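Local coordinates for PelD (Pseudomonas aeruginosa, PDB 4EU0), which binds cyclic di-GMP as an effector involved in pellicle formation, represented here by its GAF and GGDEF-like portion, at residues Phe190-Ala195 and Arg203-Ser208; Ile248-Arg253 and Leu263-Arg268; Gln169-Ser174 and Tyr270-Gly275; Ala22-Leu27 and Asp148-Asp153; Thr30-Leu35 and Ala119-Glu124. All coordinates share one frame; numbering follows the deposited sequence.

Interaction 1: residues Phe190-Ala195 and Arg203-Ser208; sequences FELTDA and RLLEGS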
# COMPACT_ATOMS: atom_id res chain seq x y z
N PHE A 190 5.91 5.70 -18.58
CA PHE A 190 6.83 5.58 -19.70
C PHE A 190 6.03 5.45 -20.98
O PHE A 190 5.38 4.43 -21.20
CB PHE A 190 7.78 4.39 -19.51
CG PHE A 190 8.62 4.47 -18.26
CD1 PHE A 190 9.82 5.16 -18.27
CD2 PHE A 190 8.22 3.84 -17.09
CE1 PHE A 190 10.61 5.25 -17.11
CE2 PHE A 190 9.00 3.90 -15.93
CZ PHE A 190 10.19 4.61 -15.94
N GLU A 191 6.04 6.50 -21.79
CA GLU A 191 5.32 6.49 -23.05
C GLU A 191 6.28 6.06 -24.15
O GLU A 191 7.33 6.67 -24.33
CB GLU A 191 4.74 7.87 -23.35
CG GLU A 191 3.92 7.91 -24.64
CD GLU A 191 3.52 9.32 -25.06
OE1 GLU A 191 4.01 10.30 -24.47
OE2 GLU A 191 2.72 9.42 -26.01
N LEU A 192 5.92 5.00 -24.86
CA LEU A 192 6.83 4.41 -25.83
C LEU A 192 6.43 4.83 -27.24
O LEU A 192 5.48 4.29 -27.82
CB LEU A 192 6.88 2.88 -25.67
CG LEU A 192 7.02 2.40 -24.21
CD1 LEU A 192 7.15 0.87 -24.16
CD2 LEU A 192 8.19 3.05 -23.50
N THR A 193 7.16 5.81 -27.77
CA THR A 193 6.75 6.51 -28.98
C THR A 193 7.30 5.92 -30.27
O THR A 193 6.89 6.31 -31.36
CB THR A 193 7.12 8.01 -28.91
OG1 THR A 193 8.55 8.15 -28.93
CG2 THR A 193 6.58 8.63 -27.64
N ASP A 194 8.26 5.00 -30.14
CA ASP A 194 8.87 4.37 -31.31
C ASP A 194 8.46 2.90 -31.32
O ASP A 194 8.95 2.12 -30.49
CB ASP A 194 10.39 4.50 -31.26
CG ASP A 194 11.08 4.05 -32.56
OD1 ASP A 194 10.66 3.08 -33.22
OD2 ASP A 194 12.08 4.70 -32.92
N ALA A 195 7.60 2.54 -32.26
CA ALA A 195 7.01 1.19 -32.35
C ALA A 195 7.99 0.08 -32.71
O ALA A 195 7.67 -1.11 -32.57
CB ALA A 195 5.83 1.19 -33.33
N ARG A 203 9.15 -4.85 -22.22
CA ARG A 203 9.54 -6.08 -21.55
C ARG A 203 10.66 -5.84 -20.54
O ARG A 203 10.67 -6.46 -19.47
CB ARG A 203 9.95 -7.15 -22.56
CG ARG A 203 8.77 -7.75 -23.28
CD ARG A 203 9.22 -8.63 -24.43
NE ARG A 203 8.09 -9.32 -25.05
CZ ARG A 203 7.58 -10.47 -24.64
NH1 ARG A 203 8.12 -11.10 -23.59
NH2 ARG A 203 6.55 -11.01 -25.27
N LEU A 204 11.60 -4.96 -20.89
CA LEU A 204 12.67 -4.62 -19.96
C LEU A 204 12.11 -3.88 -18.74
O LEU A 204 12.49 -4.16 -17.61
CB LEU A 204 13.77 -3.80 -20.67
CG LEU A 204 15.08 -3.63 -19.89
CD1 LEU A 204 15.84 -4.95 -19.79
CD2 LEU A 204 15.96 -2.57 -20.54
N LEU A 205 11.19 -2.95 -18.98
CA LEU A 205 10.55 -2.23 -17.87
C LEU A 205 9.76 -3.19 -16.98
O LEU A 205 9.86 -3.13 -15.74
CB LEU A 205 9.67 -1.10 -18.42
CG LEU A 205 10.41 0.11 -19.00
CD1 LEU A 205 9.41 0.97 -19.78
CD2 LEU A 205 11.12 0.93 -17.90
N GLU A 206 9.01 -4.11 -17.58
CA GLU A 206 8.29 -5.13 -16.81
C GLU A 206 9.23 -5.95 -15.93
O GLU A 206 8.93 -6.20 -14.77
CB GLU A 206 7.49 -6.06 -17.72
CG GLU A 206 6.34 -5.37 -18.45
CD GLU A 206 5.65 -6.31 -19.42
OE1 GLU A 206 5.49 -7.51 -19.09
OE2 GLU A 206 5.28 -5.86 -20.52
N GLY A 207 10.38 -6.35 -16.47
CA GLY A 207 11.31 -7.21 -15.74
C GLY A 207 12.00 -6.50 -14.59
O GLY A 207 12.54 -7.15 -13.70
N SER A 208 11.97 -5.16 -14.61
CA SER A 208 12.66 -4.34 -13.60
C SER A 208 11.87 -4.22 -12.30
O SER A 208 12.40 -3.71 -11.30
CB SER A 208 12.90 -2.93 -14.15
OG SER A 208 11.71 -2.16 -14.13

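Interaction 2: residues Ile248-Arg253 and Leu263-Arg268; sequences ILFAER and LGVRIR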
# COMPACT_ATOMS: atom_id res chain seq x y z
N ILE A 248 20.92 1.96 -16.16
CA ILE A 248 22.00 0.97 -16.19
C ILE A 248 21.50 -0.29 -16.88
O ILE A 248 22.20 -0.87 -17.72
CB ILE A 248 22.54 0.66 -14.77
CG1 ILE A 248 23.31 1.87 -14.21
CG2 ILE A 248 23.45 -0.60 -14.77
CD1 ILE A 248 23.58 1.79 -12.72
N LEU A 249 20.28 -0.69 -16.54
CA LEU A 249 19.63 -1.86 -17.13
C LEU A 249 19.42 -1.67 -18.63
O LEU A 249 19.72 -2.56 -19.42
CB LEU A 249 18.31 -2.13 -16.40
CG LEU A 249 17.35 -3.23 -16.84
CD1 LEU A 249 17.96 -4.60 -16.72
CD2 LEU A 249 16.11 -3.13 -15.98
N PHE A 250 18.90 -0.51 -19.02
CA PHE A 250 18.72 -0.16 -20.44
C PHE A 250 20.04 -0.14 -21.20
O PHE A 250 20.09 -0.54 -22.37
CB PHE A 250 18.07 1.21 -20.58
CG PHE A 250 16.57 1.17 -20.62
CD1 PHE A 250 15.89 1.30 -21.82
CD2 PHE A 250 15.84 1.02 -19.45
CE1 PHE A 250 14.49 1.29 -21.86
CE2 PHE A 250 14.44 1.00 -19.46
CZ PHE A 250 13.76 1.14 -20.67
N ALA A 251 21.10 0.35 -20.56
CA ALA A 251 22.42 0.36 -21.20
C ALA A 251 22.91 -1.06 -21.46
O ALA A 251 23.48 -1.33 -22.50
CB ALA A 251 23.45 1.12 -20.36
N GLU A 252 22.67 -1.96 -20.50
CA GLU A 252 23.04 -3.37 -20.67
C GLU A 252 22.23 -4.01 -21.80
O GLU A 252 22.77 -4.76 -22.62
CB GLU A 252 22.82 -4.14 -19.37
CG GLU A 252 23.87 -3.87 -18.29
CD GLU A 252 23.66 -4.67 -17.01
OE1 GLU A 252 22.75 -5.53 -16.97
OE2 GLU A 252 24.43 -4.44 -16.05
N ARG A 253 20.94 -3.71 -21.83
CA ARG A 253 20.03 -4.36 -22.78
C ARG A 253 20.20 -3.88 -24.22
O ARG A 253 20.24 -4.69 -25.14
CB ARG A 253 18.58 -4.19 -22.34
CG ARG A 253 17.53 -4.67 -23.33
CD ARG A 253 17.62 -6.18 -23.59
NE ARG A 253 16.62 -6.53 -24.58
CZ ARG A 253 16.77 -6.39 -25.89
NH1 ARG A 253 17.91 -5.93 -26.40
NH2 ARG A 253 15.77 -6.74 -26.69
N LEU A 263 15.37 5.51 -27.78
CA LEU A 263 14.54 4.34 -28.10
C LEU A 263 13.06 4.73 -28.15
O LEU A 263 12.17 3.87 -28.26
CB LEU A 263 14.75 3.24 -27.04
CG LEU A 263 16.15 2.66 -26.88
CD1 LEU A 263 16.35 2.10 -25.47
CD2 LEU A 263 16.39 1.57 -27.92
N GLY A 264 12.79 6.03 -28.05
CA GLY A 264 11.42 6.54 -28.10
C GLY A 264 10.70 6.66 -26.76
O GLY A 264 9.51 6.93 -26.72
N VAL A 265 11.43 6.48 -25.66
CA VAL A 265 10.80 6.54 -24.34
C VAL A 265 10.64 8.00 -23.91
O VAL A 265 11.63 8.73 -23.83
CB VAL A 265 11.59 5.74 -23.27
CG1 VAL A 265 10.86 5.75 -21.94
CG2 VAL A 265 11.82 4.29 -23.73
N ARG A 266 9.40 8.41 -23.66
CA ARG A 266 9.09 9.72 -23.06
C ARG A 266 8.76 9.48 -21.59
O ARG A 266 7.81 8.75 -21.29
CB ARG A 266 7.89 10.37 -23.76
CG ARG A 266 8.19 11.02 -25.11
CD ARG A 266 7.34 12.28 -25.31
NE ARG A 266 7.41 13.15 -24.13
CZ ARG A 266 7.99 14.35 -24.09
NH1 ARG A 266 8.55 14.87 -25.18
NH2 ARG A 266 8.00 15.04 -22.96
N ILE A 267 9.55 10.05 -20.68
CA ILE A 267 9.33 9.85 -19.24
C ILE A 267 8.50 10.99 -18.65
O ILE A 267 8.80 12.16 -18.85
CB ILE A 267 10.67 9.80 -18.46
CG1 ILE A 267 11.60 8.72 -19.03
CG2 ILE A 267 10.43 9.57 -16.96
CD1 ILE A 267 13.08 9.00 -18.73
N ARG A 268 7.44 10.62 -17.93
CA ARG A 268 6.61 11.58 -17.23
C ARG A 268 6.53 11.11 -15.79
O ARG A 268 6.32 9.94 -15.53
CB ARG A 268 5.21 11.63 -17.86
CG ARG A 268 5.16 12.10 -19.31
CD ARG A 268 4.04 11.36 -20.09
NE ARG A 268 3.96 11.71 -21.52
CZ ARG A 268 3.73 12.94 -21.96
NH1 ARG A 268 3.60 13.93 -21.10
NH2 ARG A 268 3.66 13.19 -23.27

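Interaction 3: residues Gln169-Ser174 and Tyr270-Gly275; sequences QYLKRS and YELDAG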
# COMPACT_ATOMS: atom_id res chain seq x y z
N GLN A 169 -5.64 -0.53 -6.08
CA GLN A 169 -5.53 -0.58 -4.63
C GLN A 169 -4.28 0.12 -4.10
O GLN A 169 -4.38 0.97 -3.23
CB GLN A 169 -5.61 -2.01 -4.11
CG GLN A 169 -5.53 -2.10 -2.59
CD GLN A 169 -5.39 -3.52 -2.07
OE1 GLN A 169 -6.12 -3.93 -1.16
NE2 GLN A 169 -4.45 -4.27 -2.64
N TYR A 170 -3.11 -0.25 -4.62
CA TYR A 170 -1.86 0.34 -4.18
C TYR A 170 -1.81 1.86 -4.40
O TYR A 170 -1.33 2.59 -3.55
CB TYR A 170 -0.66 -0.35 -4.86
CG TYR A 170 -0.25 -1.70 -4.32
CD1 TYR A 170 1.11 -2.02 -4.17
CD2 TYR A 170 -1.19 -2.68 -3.97
CE1 TYR A 170 1.52 -3.28 -3.69
CE2 TYR A 170 -0.79 -3.94 -3.48
CZ TYR A 170 0.57 -4.22 -3.35
OH TYR A 170 0.98 -5.44 -2.87
N LEU A 171 -2.32 2.31 -5.54
CA LEU A 171 -2.38 3.75 -5.82
C LEU A 171 -3.26 4.47 -4.80
O LEU A 171 -2.86 5.51 -4.27
CB LEU A 171 -2.88 4.01 -7.24
CG LEU A 171 -3.06 5.48 -7.64
CD1 LEU A 171 -1.77 6.27 -7.54
CD2 LEU A 171 -3.61 5.52 -9.07
N LYS A 172 -4.42 3.92 -4.49
CA LYS A 172 -5.30 4.58 -3.52
C LYS A 172 -4.64 4.61 -2.16
O LYS A 172 -4.67 5.63 -1.47
CB LYS A 172 -6.67 3.90 -3.42
CG LYS A 172 -7.65 4.72 -2.60
CD LYS A 172 -9.04 4.09 -2.57
CE LYS A 172 -9.99 4.99 -1.80
NZ LYS A 172 -11.39 4.50 -1.84
N ARG A 173 -4.02 3.51 -1.76
CA ARG A 173 -3.30 3.49 -0.50
C ARG A 173 -2.19 4.53 -0.47
O ARG A 173 -2.02 5.24 0.52
CB ARG A 173 -2.74 2.10 -0.20
CG ARG A 173 -1.96 2.04 1.11
CD ARG A 173 -2.80 2.51 2.33
NE ARG A 173 -3.97 1.67 2.54
CZ ARG A 173 -4.93 1.89 3.44
NH1 ARG A 173 -5.96 1.05 3.53
NH2 ARG A 173 -4.87 2.96 4.23
N SER A 174 -1.44 4.64 -1.56
CA SER A 174 -0.41 5.67 -1.63
C SER A 174 -0.96 7.10 -1.57
O SER A 174 -0.32 7.99 -0.99
CB SER A 174 0.48 5.48 -2.86
OG SER A 174 1.36 4.39 -2.68
N TYR A 270 5.13 11.88 -11.69
CA TYR A 270 4.19 12.55 -10.81
C TYR A 270 4.52 12.17 -9.37
O TYR A 270 4.40 11.00 -8.98
CB TYR A 270 2.76 12.15 -11.16
CG TYR A 270 1.69 12.82 -10.33
CD1 TYR A 270 1.11 14.01 -10.74
CD2 TYR A 270 1.28 12.26 -9.12
CE1 TYR A 270 0.13 14.63 -9.99
CE2 TYR A 270 0.29 12.88 -8.35
CZ TYR A 270 -0.27 14.06 -8.79
OH TYR A 270 -1.23 14.68 -8.03
N GLU A 271 4.93 13.15 -8.56
CA GLU A 271 5.22 12.88 -7.15
C GLU A 271 3.96 13.09 -6.33
O GLU A 271 3.36 14.17 -6.37
CB GLU A 271 6.34 13.79 -6.63
CG GLU A 271 7.75 13.38 -7.07
CD GLU A 271 8.83 14.07 -6.25
OE1 GLU A 271 8.50 14.69 -5.23
OE2 GLU A 271 10.02 13.98 -6.63
N LEU A 272 3.56 12.06 -5.59
CA LEU A 272 2.35 12.13 -4.77
C LEU A 272 2.64 13.03 -3.58
O LEU A 272 3.68 12.89 -2.93
CB LEU A 272 1.91 10.74 -4.31
CG LEU A 272 1.11 9.88 -5.30
CD1 LEU A 272 1.97 9.37 -6.47
CD2 LEU A 272 0.47 8.70 -4.59
N ASP A 273 1.74 13.95 -3.30
CA ASP A 273 1.97 14.92 -2.22
C ASP A 273 0.68 15.61 -1.80
O ASP A 273 -0.14 15.99 -2.64
CB ASP A 273 3.04 15.95 -2.64
CG ASP A 273 3.60 16.71 -1.45
OD1 ASP A 273 2.99 17.72 -1.04
OD2 ASP A 273 4.67 16.32 -0.94
N ALA A 274 0.53 15.76 -0.48
CA ALA A 274 -0.63 16.42 0.12
C ALA A 274 -0.71 17.91 -0.21
O ALA A 274 -1.70 18.58 0.11
CB ALA A 274 -0.62 16.21 1.63
N GLY A 275 0.33 18.42 -0.86
CA GLY A 275 0.35 19.79 -1.38
C GLY A 275 -0.27 19.93 -2.76
O GLY A 275 -0.93 20.92 -3.04

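Interaction 4: residues Ala22-Leu27 and Asp148-Asp153; sequences APLDAL and DLLQSD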
# COMPACT_ATOMS: atom_id res chain seq x y z
N ALA A 22 -8.57 -18.73 5.84
CA ALA A 22 -8.88 -17.31 5.97
C ALA A 22 -7.64 -16.54 6.43
O ALA A 22 -7.07 -16.84 7.48
CB ALA A 22 -10.04 -17.12 6.93
N PRO A 23 -7.21 -15.54 5.63
CA PRO A 23 -5.94 -14.82 5.81
C PRO A 23 -5.74 -14.20 7.19
O PRO A 23 -4.65 -14.32 7.76
CB PRO A 23 -6.02 -13.71 4.75
CG PRO A 23 -6.92 -14.26 3.71
CD PRO A 23 -7.95 -15.05 4.45
N LEU A 24 -6.77 -13.56 7.72
CA LEU A 24 -6.67 -12.90 9.03
C LEU A 24 -6.41 -13.90 10.16
O LEU A 24 -5.67 -13.60 11.09
CB LEU A 24 -7.92 -12.04 9.31
CG LEU A 24 -7.99 -11.21 10.60
CD1 LEU A 24 -6.82 -10.25 10.76
CD2 LEU A 24 -9.32 -10.47 10.69
N ASP A 25 -7.00 -15.09 10.04
CA ASP A 25 -6.81 -16.18 11.01
C ASP A 25 -5.40 -16.75 10.97
O ASP A 25 -4.74 -16.87 12.01
CB ASP A 25 -7.82 -17.30 10.76
CG ASP A 25 -9.24 -16.91 11.13
OD1 ASP A 25 -9.42 -16.18 12.13
OD2 ASP A 25 -10.17 -17.35 10.43
N ALA A 26 -4.94 -17.11 9.77
CA ALA A 26 -3.65 -17.78 9.57
C ALA A 26 -2.44 -16.91 9.91
O ALA A 26 -1.39 -17.42 10.30
CB ALA A 26 -3.55 -18.29 8.15
N LEU A 27 -2.58 -15.60 9.74
CA LEU A 27 -1.45 -14.69 9.94
C LEU A 27 -1.63 -13.72 11.10
O LEU A 27 -0.85 -12.79 11.26
CB LEU A 27 -1.12 -13.96 8.63
CG LEU A 27 -0.18 -14.80 7.77
CD1 LEU A 27 -0.63 -14.85 6.33
CD2 LEU A 27 1.25 -14.32 7.88
N ASP A 148 -5.08 -3.95 3.60
CA ASP A 148 -5.10 -4.08 2.14
C ASP A 148 -4.60 -5.44 1.69
O ASP A 148 -5.17 -6.06 0.78
CB ASP A 148 -4.20 -3.03 1.48
CG ASP A 148 -4.72 -1.63 1.62
OD1 ASP A 148 -5.89 -1.46 2.06
OD2 ASP A 148 -3.95 -0.70 1.29
N LEU A 149 -3.52 -5.89 2.32
CA LEU A 149 -2.89 -7.15 1.98
C LEU A 149 -3.82 -8.35 2.21
O LEU A 149 -3.77 -9.34 1.46
CB LEU A 149 -1.56 -7.30 2.74
CG LEU A 149 -0.40 -6.42 2.25
CD1 LEU A 149 0.82 -6.58 3.14
CD2 LEU A 149 -0.04 -6.74 0.80
N LEU A 150 -4.69 -8.25 3.21
CA LEU A 150 -5.63 -9.31 3.53
C LEU A 150 -6.77 -9.43 2.51
O LEU A 150 -7.41 -10.48 2.42
CB LEU A 150 -6.20 -9.11 4.95
CG LEU A 150 -5.19 -9.13 6.10
CD1 LEU A 150 -5.85 -8.68 7.39
CD2 LEU A 150 -4.57 -10.52 6.27
N GLN A 151 -7.00 -8.38 1.74
CA GLN A 151 -8.12 -8.33 0.79
C GLN A 151 -7.88 -9.02 -0.56
O GLN A 151 -8.73 -8.95 -1.45
CB GLN A 151 -8.58 -6.88 0.56
CG GLN A 151 -9.32 -6.26 1.75
CD GLN A 151 -10.68 -6.88 2.03
OE1 GLN A 151 -10.94 -8.04 1.72
NE2 GLN A 151 -11.57 -6.10 2.64
N SER A 152 -6.74 -9.70 -0.70
CA SER A 152 -6.42 -10.41 -1.96
C SER A 152 -7.34 -11.60 -2.25
O SER A 152 -7.40 -12.09 -3.39
CB SER A 152 -4.95 -10.82 -1.99
OG SER A 152 -4.69 -11.89 -1.09
N ASP A 153 -8.07 -12.07 -1.24
CA ASP A 153 -9.06 -13.14 -1.43
C ASP A 153 -10.38 -12.66 -2.04
O ASP A 153 -11.35 -13.42 -2.11
CB ASP A 153 -9.31 -13.88 -0.10
CG ASP A 153 -9.95 -12.98 0.97
OD1 ASP A 153 -9.91 -11.74 0.83
OD2 ASP A 153 -10.49 -13.53 1.95

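Interaction 5: residues Thr30-Leu35 and Ala119-Glu124; sequences TVLALL and ALLAVE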
# COMPACT_ATOMS: atom_id res chain seq x y z
N THR A 30 1.42 -13.13 13.24
CA THR A 30 2.38 -12.32 12.49
C THR A 30 1.95 -10.86 12.44
O THR A 30 2.78 -9.96 12.61
CB THR A 30 2.57 -12.88 11.06
OG1 THR A 30 3.16 -14.19 11.15
CG2 THR A 30 3.47 -11.98 10.22
N VAL A 31 0.66 -10.63 12.20
CA VAL A 31 0.11 -9.27 12.14
C VAL A 31 0.32 -8.58 13.49
O VAL A 31 0.85 -7.46 13.55
CB VAL A 31 -1.39 -9.26 11.73
CG1 VAL A 31 -1.98 -7.84 11.87
CG2 VAL A 31 -1.57 -9.77 10.31
N LEU A 32 -0.09 -9.24 14.56
CA LEU A 32 0.12 -8.72 15.90
C LEU A 32 1.60 -8.46 16.22
O LEU A 32 1.94 -7.41 16.78
CB LEU A 32 -0.51 -9.64 16.95
CG LEU A 32 -0.34 -9.22 18.41
CD1 LEU A 32 -0.98 -7.86 18.67
CD2 LEU A 32 -0.94 -10.26 19.30
N ALA A 33 2.46 -9.41 15.86
CA ALA A 33 3.91 -9.27 16.07
C ALA A 33 4.46 -8.02 15.38
O ALA A 33 5.24 -7.28 15.98
CB ALA A 33 4.65 -10.51 15.60
N LEU A 34 4.05 -7.81 14.13
CA LEU A 34 4.44 -6.63 13.36
C LEU A 34 3.99 -5.35 14.05
O LEU A 34 4.80 -4.42 14.23
CB LEU A 34 3.88 -6.70 11.94
CG LEU A 34 4.59 -7.54 10.88
CD1 LEU A 34 3.82 -7.44 9.56
CD2 LEU A 34 6.03 -7.09 10.69
N LEU A 35 2.72 -5.30 14.44
CA LEU A 35 2.18 -4.14 15.15
C LEU A 35 2.90 -3.93 16.49
O LEU A 35 3.16 -2.79 16.88
CB LEU A 35 0.67 -4.28 15.35
CG LEU A 35 -0.18 -4.07 14.08
CD1 LEU A 35 -1.52 -4.74 14.20
CD2 LEU A 35 -0.34 -2.57 13.78
N ALA A 119 -10.32 -5.64 11.17
CA ALA A 119 -9.77 -6.09 12.45
C ALA A 119 -9.50 -4.92 13.38
O ALA A 119 -9.49 -3.76 12.96
CB ALA A 119 -8.49 -6.90 12.22
N LEU A 120 -9.26 -5.24 14.65
CA LEU A 120 -8.99 -4.24 15.66
C LEU A 120 -7.75 -4.62 16.46
O LEU A 120 -7.63 -5.75 16.92
CB LEU A 120 -10.22 -4.13 16.57
CG LEU A 120 -10.27 -3.25 17.82
CD1 LEU A 120 -11.72 -3.12 18.28
CD2 LEU A 120 -9.45 -3.85 18.92
N LEU A 121 -6.81 -3.68 16.61
CA LEU A 121 -5.71 -3.83 17.56
C LEU A 121 -6.09 -3.09 18.84
O LEU A 121 -6.31 -1.88 18.81
CB LEU A 121 -4.40 -3.25 16.99
CG LEU A 121 -3.20 -3.15 17.95
CD1 LEU A 121 -2.62 -4.51 18.24
CD2 LEU A 121 -2.12 -2.21 17.40
N ALA A 122 -6.18 -3.83 19.95
CA ALA A 122 -6.48 -3.24 21.26
C ALA A 122 -5.24 -3.32 22.13
O ALA A 122 -4.74 -4.41 22.42
CB ALA A 122 -7.65 -3.97 21.93
N VAL A 123 -4.72 -2.16 22.53
CA VAL A 123 -3.49 -2.11 23.32
C VAL A 123 -3.79 -1.76 24.77
O VAL A 123 -4.34 -0.70 25.05
CB VAL A 123 -2.47 -1.11 22.74
CG1 VAL A 123 -1.21 -1.08 23.59
CG2 VAL A 123 -2.14 -1.45 21.28
N GLU A 124 -3.44 -2.68 25.67
CA GLU A 124 -3.60 -2.45 27.10
C GLU A 124 -2.37 -1.79 27.72
O GLU A 124 -2.50 -0.99 28.64
CB GLU A 124 -3.96 -3.74 27.85
CG GLU A 124 -3.76 -5.05 27.09
CD GLU A 124 -5.00 -5.53 26.35
OE1 GLU A 124 -6.04 -4.83 26.38
OE2 GLU A 124 -4.94 -6.63 25.73

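Interaction 1: residues Phe190-Ala195 and Arg203-Ser208
Leu205 sets one methyl, CD2, squarely over the face of the Phe190 ring, and the other, CD1, over the root of the same side chain. CD2 stands 4.1 Å from the Phe190 ring centroid and only 7° off the ring normal, a clear CH-pi contact. Leu205 CD1 approaches Phe190 CB to 3.8 Å and lies more loosely, at 4.4 Å, against Leu192 CD2, so that one branched residue reaches two strand residues, Phe190 and Leu192, that both point their CB toward the helix. The Phe190 side chain starts with CG beside its backbone N (chi1 -59°), which lays the ring out beneath the leucine. Further out, the Leu205 carbonyl O accepts from Ser208 OG at 2.6 Å, from Ser208 N at 3.1 Å and from Gln215 NE2, three donors that hold the backbone there. The contact illustrates how a helix is seated on the strand that precedes it. Strand 185-192 and helix 198-207 open the ferredoxin-like beta-alpha-beta-beta-alpha-beta core of the GGDEF-like domain; Leu227 of strand 225-231 also meets Leu205, while Leu246 of helix 236-253 and Val265 of strand 265-272 border Phe190.

Interaction 2: residues Ile248-Arg253 and Leu263-Arg268
Phe250 brings the edge of its ring up to Leu263, whose CD1 methyl lies in the ring plane, 3.8 Å from Phe250 CD1 and 4.1 Å from Phe250 CE1. The pair belongs to the second half of the ferredoxin-like core of the GGDEF-like domain, a split beta-alpha-beta unit in which helix 236-253 leads from strand 225-231 to strand 265-272 while strand 185-192 runs between the two. The example shows how a single aromatic side chain can fasten the end of such a helix to the loop leading into the following strand and to the first residue of that strand, Val265. Leu263 reaches the ring because its CG is anti to the carbonyl carbon (chi1 -61°), which places CD1 near the ring rim. Gly264 comes next with a positive phi of 90°, and this turn carries the chain from the 3-10 conformation at Leu263 into the strand; Leu263 and Val265, on either side of it in sequence, both point toward the helix. Val201 of helix 198-207 touches Phe250 as well as Val265, so the ring is wedged among two helices and a strand, with Leu260 of the intervening loop packed on it too. The helix itself is regular here, with Arg253 N bonded to Leu249 O at 2.9 Å. The last touch is a looser one, at an oblique approach to the ring: Val265 CG2 lies 4.4 Å from Phe250 CE1.

Interaction 3: residues Gln169-Ser174 and Tyr270-Gly275
Helix-on-sheet packing in the GGDEF-like domain brings Ser174 and Leu171 of helix 162-181 against strand 265-272 near Leu272; the Ser174 side chain is about 10 Å from the bound cyclic di-GMP, so the contact lies outside the ligand site. The branch that does the work is CD2 of Leu272. It sits 3.7 Å from Ser174 CB and equally close to Ser174 C, meeting the carbon side of the serine instead of its hydroxyl. The same methyl lies 4.4 Å from Leu171 CD1, one turn back along the helix. The CB of Leu171 points neither at the strand nor away from it, but its CG, anti to the backbone N (chi1 177°), carries CD1 toward Leu272. This helix precedes the first strand of the GGDEF-like core: Ala185 of that strand touches Ser174 and Leu272, and Leu230 of strand 225-231 touches Leu171 and Ser174. The other methyl of Leu272, CD1, rests in plane at the edge of the Tyr270 ring, which in turn meets Phe284. Just after Leu272 the chain makes an Asx turn: Gly275 N gives a 2.8 Å hydrogen bond to Asp273 OD1, taken on the anti side of the carboxylate, 23° out of its plane.

Interaction 4: residues Ala22-Leu27 and Asp148-Asp153
Leu150 divides its two methyls between neighbours in helix 23-26: CD2 rests 3.8 Å from Pro23 CB, and CD1 meets Leu24 CD1 at the same separation. Within the GAF domain this joins two helices far apart in sequence, the short helix 23-26 and the C-terminal part of helix 133-150. The fork of Leu150 is what allows one residue to serve both partners. Its CG is anti to the carbonyl carbon and its chain then runs extended (chi2 170°), spreading the methyls across the step from Pro23 to Leu24. Leu24 takes a different conformation, CG anti to the backbone N (chi1 -177°), which brings its CD1, not CD2, up to Leu150; Leu24 also touches Ala119 and the loop residue Leu60, while Leu118 touches Leu150, so the two leucines pack on strand 117-123, the middle strand of the sheet. Pro23 fills the first turn of its helix, a place where a residue without an N-H loses nothing, and Ala22, the N-cap residue before it, accepts at its carbonyl O from Ala26 N at 3.1 Å. The outer margin of the contact is formed by Asp153. Its CG stands between backbone N and carbonyl carbon (chi1 64°), bringing the carboxylate to the CD-CG edge of the proline ring, with Asp153 OD2 ending 3.9 Å from Pro23 CD and 4.0 Å from Pro23 CG.

Interaction 5: residues Thr30-Leu35 and Ala119-Glu124
The 2.9 Å hydrogen bond from Leu34 N to Thr30 O, like that from Leu35 N to Val31 O at 3.0 Å, belongs to the regular helix carrying Leu32 and Leu35; their contact with Leu121 is wholly apolar. Leu121 stands on the strand like a two-pronged peg facing the helix. Its CD1 methyl meets Leu32 CD1 at 3.8 Å, the two side chains running at about a right angle to each other. Its CD2 methyl touches CB and CD2 of Leu35 at 4.0 Å each, and here the side chains reach toward one another tip to tip. The fit depends on unlike conformations in residues three apart: Leu32 holds CG anti to the backbone N (chi1 179°), which bends its end round to the strand, whereas Leu35, with CG beside its backbone N (chi1 -73°), already points there. Val31 extends the packing to Leu46 and Leu110 on the flanking strands, and Thr30 and Leu34 lean on helix 2-16. Backbone hydrogen bonding with Val108 of the adjacent strand 106-111 holds Leu121 in the sheet. Helix 28-39 thus lies against the central strand of a five-stranded antiparallel sheet of order 2-1-5-4-3, the helix-on-sheet packing that characterises the GAF fold.

In the fold
Interactions 1 and 2 lie about 8 Å apart, centre to centre, in one GGDEF-like core: their strands, 185-192 and 265-272, are sheet neighbours, and Thr193 OG1 lies 2.7 Å from Gly264 O in a probable hydrogen bond. Interaction 3 uses the far part of strand 265-272, its centre about 25 Å from that of interaction 2. In the GAF domain, interaction 5 is nested within the loop closed by interaction 4, and their centres are about 14 Å apart. The domains meet between interactions 3 and 4, where Arg173 NE forms a 2.7 Å salt bridge with Asp148 OD2. The side chains of Phe190 and Phe250 lie about 9 and 11 Å from the bound cyclic di-GMP.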